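Local coordinates for periplasmic branched-chain amino acid-binding protein (Burkholderia mallei, PDB 3I09) that probably binds branched-chain amino acids or related small carboxylates in the periplasm and delivers them to an ABC transporter, at the acetoacetic acid site. Sequence-based numbering; all coordinates share one arbitrary frame.

The acetoacetic acid site. Residues 17, 20, 79-81, 102-104, 122, 150, 152, 204, 230, 232. With AAE (acetoacetic acid), chain B.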
# COMPACT_ATOMS: atom_id res chain seq x y z
N TYR A 17 3.31 -10.18 -5.48
CA TYR A 17 2.86 -9.45 -4.28
C TYR A 17 2.34 -10.35 -3.14
O TYR A 17 1.86 -9.84 -2.12
CB TYR A 17 1.78 -8.42 -4.66
CG TYR A 17 2.24 -7.40 -5.68
CD1 TYR A 17 3.47 -6.83 -5.59
CD2 TYR A 17 1.39 -7.00 -6.74
CE1 TYR A 17 3.89 -5.86 -6.51
CE2 TYR A 17 1.80 -6.06 -7.67
CZ TYR A 17 3.05 -5.48 -7.54
OH TYR A 17 3.50 -4.53 -8.44
N ILE A 20 4.03 -9.89 0.57
CA ILE A 20 3.80 -8.62 1.30
C ILE A 20 2.33 -8.49 1.79
O ILE A 20 2.01 -7.65 2.63
CB ILE A 20 4.20 -7.38 0.43
CG1 ILE A 20 3.41 -7.34 -0.87
CG2 ILE A 20 5.70 -7.35 0.14
CD1 ILE A 20 3.58 -6.03 -1.62
N THR A 79 -3.60 -6.05 -3.08
CA THR A 79 -2.55 -5.48 -3.91
C THR A 79 -3.01 -5.34 -5.38
O THR A 79 -4.04 -5.88 -5.78
CB THR A 79 -1.27 -6.33 -3.80
OG1 THR A 79 -1.59 -7.70 -4.04
CG2 THR A 79 -0.63 -6.21 -2.38
N ASN A 80 -2.23 -4.55 -6.11
CA ASN A 80 -2.35 -4.35 -7.55
C ASN A 80 -3.37 -3.25 -7.89
O ASN A 80 -4.58 -3.45 -7.76
CB ASN A 80 -2.63 -5.66 -8.28
CG ASN A 80 -2.61 -5.49 -9.81
OD1 ASN A 80 -3.15 -4.49 -10.34
ND2 ASN A 80 -1.99 -6.45 -10.52
N SER A 81 -2.86 -2.08 -8.29
CA SER A 81 -3.72 -0.93 -8.53
C SER A 81 -4.69 -1.12 -9.71
O SER A 81 -5.72 -0.50 -9.71
CB SER A 81 -2.92 0.36 -8.75
OG SER A 81 -2.33 0.82 -7.54
N GLY A 102 -3.91 -2.75 -0.07
CA GLY A 102 -2.67 -3.15 -0.68
C GLY A 102 -2.20 -2.31 -1.86
O GLY A 102 -1.00 -2.29 -2.15
N ALA A 103 -3.13 -1.61 -2.52
CA ALA A 103 -2.84 -0.89 -3.75
C ALA A 103 -2.49 0.55 -3.44
O ALA A 103 -2.95 1.13 -2.46
CB ALA A 103 -4.03 -0.95 -4.73
N GLY A 104 -1.62 1.13 -4.26
CA GLY A 104 -1.14 2.46 -4.04
C GLY A 104 -1.66 3.61 -4.85
O GLY A 104 -1.55 4.73 -4.42
N TYR A 122 -1.62 3.60 2.48
CA TYR A 122 -0.61 4.45 1.82
C TYR A 122 -1.14 4.79 0.43
O TYR A 122 -2.08 4.18 -0.03
CB TYR A 122 0.74 3.76 1.68
CG TYR A 122 0.78 2.70 0.63
CD1 TYR A 122 0.09 1.51 0.80
CD2 TYR A 122 1.37 2.93 -0.61
CE1 TYR A 122 0.06 0.52 -0.21
CE2 TYR A 122 1.39 1.94 -1.61
CZ TYR A 122 0.71 0.77 -1.42
OH TYR A 122 0.71 -0.19 -2.43
N TYR A 150 1.70 -0.38 -15.77
CA TYR A 150 0.29 -0.48 -15.41
C TYR A 150 -0.03 0.67 -14.47
O TYR A 150 0.83 1.50 -14.21
CB TYR A 150 -0.08 -1.85 -14.80
CG TYR A 150 0.37 -2.10 -13.39
CD1 TYR A 150 1.72 -2.15 -13.07
CD2 TYR A 150 -0.56 -2.37 -12.39
CE1 TYR A 150 2.14 -2.41 -11.75
CE2 TYR A 150 -0.15 -2.63 -11.09
CZ TYR A 150 1.19 -2.68 -10.78
OH TYR A 150 1.57 -2.95 -9.47
N PHE A 152 -0.35 1.38 -11.36
CA PHE A 152 0.50 1.72 -10.23
C PHE A 152 1.79 2.44 -10.64
O PHE A 152 2.11 3.48 -10.09
CB PHE A 152 0.87 0.48 -9.40
CG PHE A 152 1.90 0.75 -8.36
CD1 PHE A 152 1.58 1.51 -7.24
CD2 PHE A 152 3.20 0.29 -8.52
CE1 PHE A 152 2.53 1.77 -6.27
CE2 PHE A 152 4.17 0.58 -7.58
CZ PHE A 152 3.84 1.31 -6.43
N ALA A 204 7.11 -2.39 -7.59
CA ALA A 204 6.87 -2.90 -6.22
C ALA A 204 7.14 -4.39 -6.14
O ALA A 204 7.25 -5.10 -7.15
CB ALA A 204 5.43 -2.64 -5.83
N LEU A 230 8.75 2.18 -3.51
CA LEU A 230 7.87 1.36 -2.66
C LEU A 230 8.59 0.06 -2.28
O LEU A 230 8.95 -0.75 -3.15
CB LEU A 230 6.53 1.05 -3.31
CG LEU A 230 5.55 0.30 -2.42
CD1 LEU A 230 5.31 1.01 -1.03
CD2 LEU A 230 4.20 0.04 -3.21
N PHE A 232 8.60 -2.91 0.99
CA PHE A 232 8.02 -3.42 2.20
C PHE A 232 9.07 -4.26 2.94
O PHE A 232 10.11 -4.61 2.38
CB PHE A 232 6.78 -4.28 1.87
CG PHE A 232 5.66 -3.49 1.27
CD1 PHE A 232 4.80 -2.77 2.08
CD2 PHE A 232 5.53 -3.42 -0.11
CE1 PHE A 232 3.76 -2.01 1.50
CE2 PHE A 232 4.48 -2.66 -0.68
CZ PHE A 232 3.63 -1.96 0.13
O1 AAE B . -0.66 -0.55 -6.20
C2 AAE B . 0.09 -1.47 -6.60
O3 AAE B . -0.10 -2.07 -7.68
C4 AAE B . 1.30 -1.82 -5.75
C5 AAE B . 0.99 -2.93 -4.78
O8 AAE B . -0.19 -3.30 -4.57
C9 AAE B . 2.16 -3.43 -3.99
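The acetoacetic acid is completely enclosed: all 245 Å² of its surface is hidden, so no edge of the pocket stays open. The floor is backbone from the start of helix 81-94 and the loop at Gly104. Gly104 N donates to carboxylate O1 at 2.7 Å, nearly straight (168° at H), while Ser81 N reaches O3 along a more bent path (149°). Ser81 OG, turned beside its own backbone N, adds a 2.5 Å bond to O1. Tyr150 OH closes the far end, donating to O3 at 2.6 Å, so each carboxylate oxygen accepts at least two hydrogen bonds. Tyr17 OH hydrogen-bonds Tyr150 OH (2.7 Å) and probably helps position it.

Phe152 forms the lid. With CG anti to the backbone N (chi1 171°), its ring lies face-on over ligand C4, 3.7 Å from the centroid to that methylene.

Asn80 N bonds the ketone O8 at 2.9 Å. Gly102 O also lies 2.7 Å from O8; between two carbonyls this would be a clash, whereas an enol hydroxyl could donate, and the structure alone does not show which form is bound. Tyr122 OH donates to Gly102 O from above the carbonyl plane.

The methyl end meets an apolar wall: Ile20 CD1 approaches C9 tip-on at 3.8 Å, Tyr17 offers the rim of one face, and Ala204 CB adds to the wall, with Leu230 and Phe232 more distant. The ligand may derive from purification or crystallisation.

The site occupies the interlobe cleft of a type I periplasmic binding protein. Ser81 begins helix 81-94, whose N-terminus probably helps stabilise the carboxylate's negative charge, and Phe152 at the start of helix 151-166 covers the ligand from the opposite lobe, consistent with a closed state.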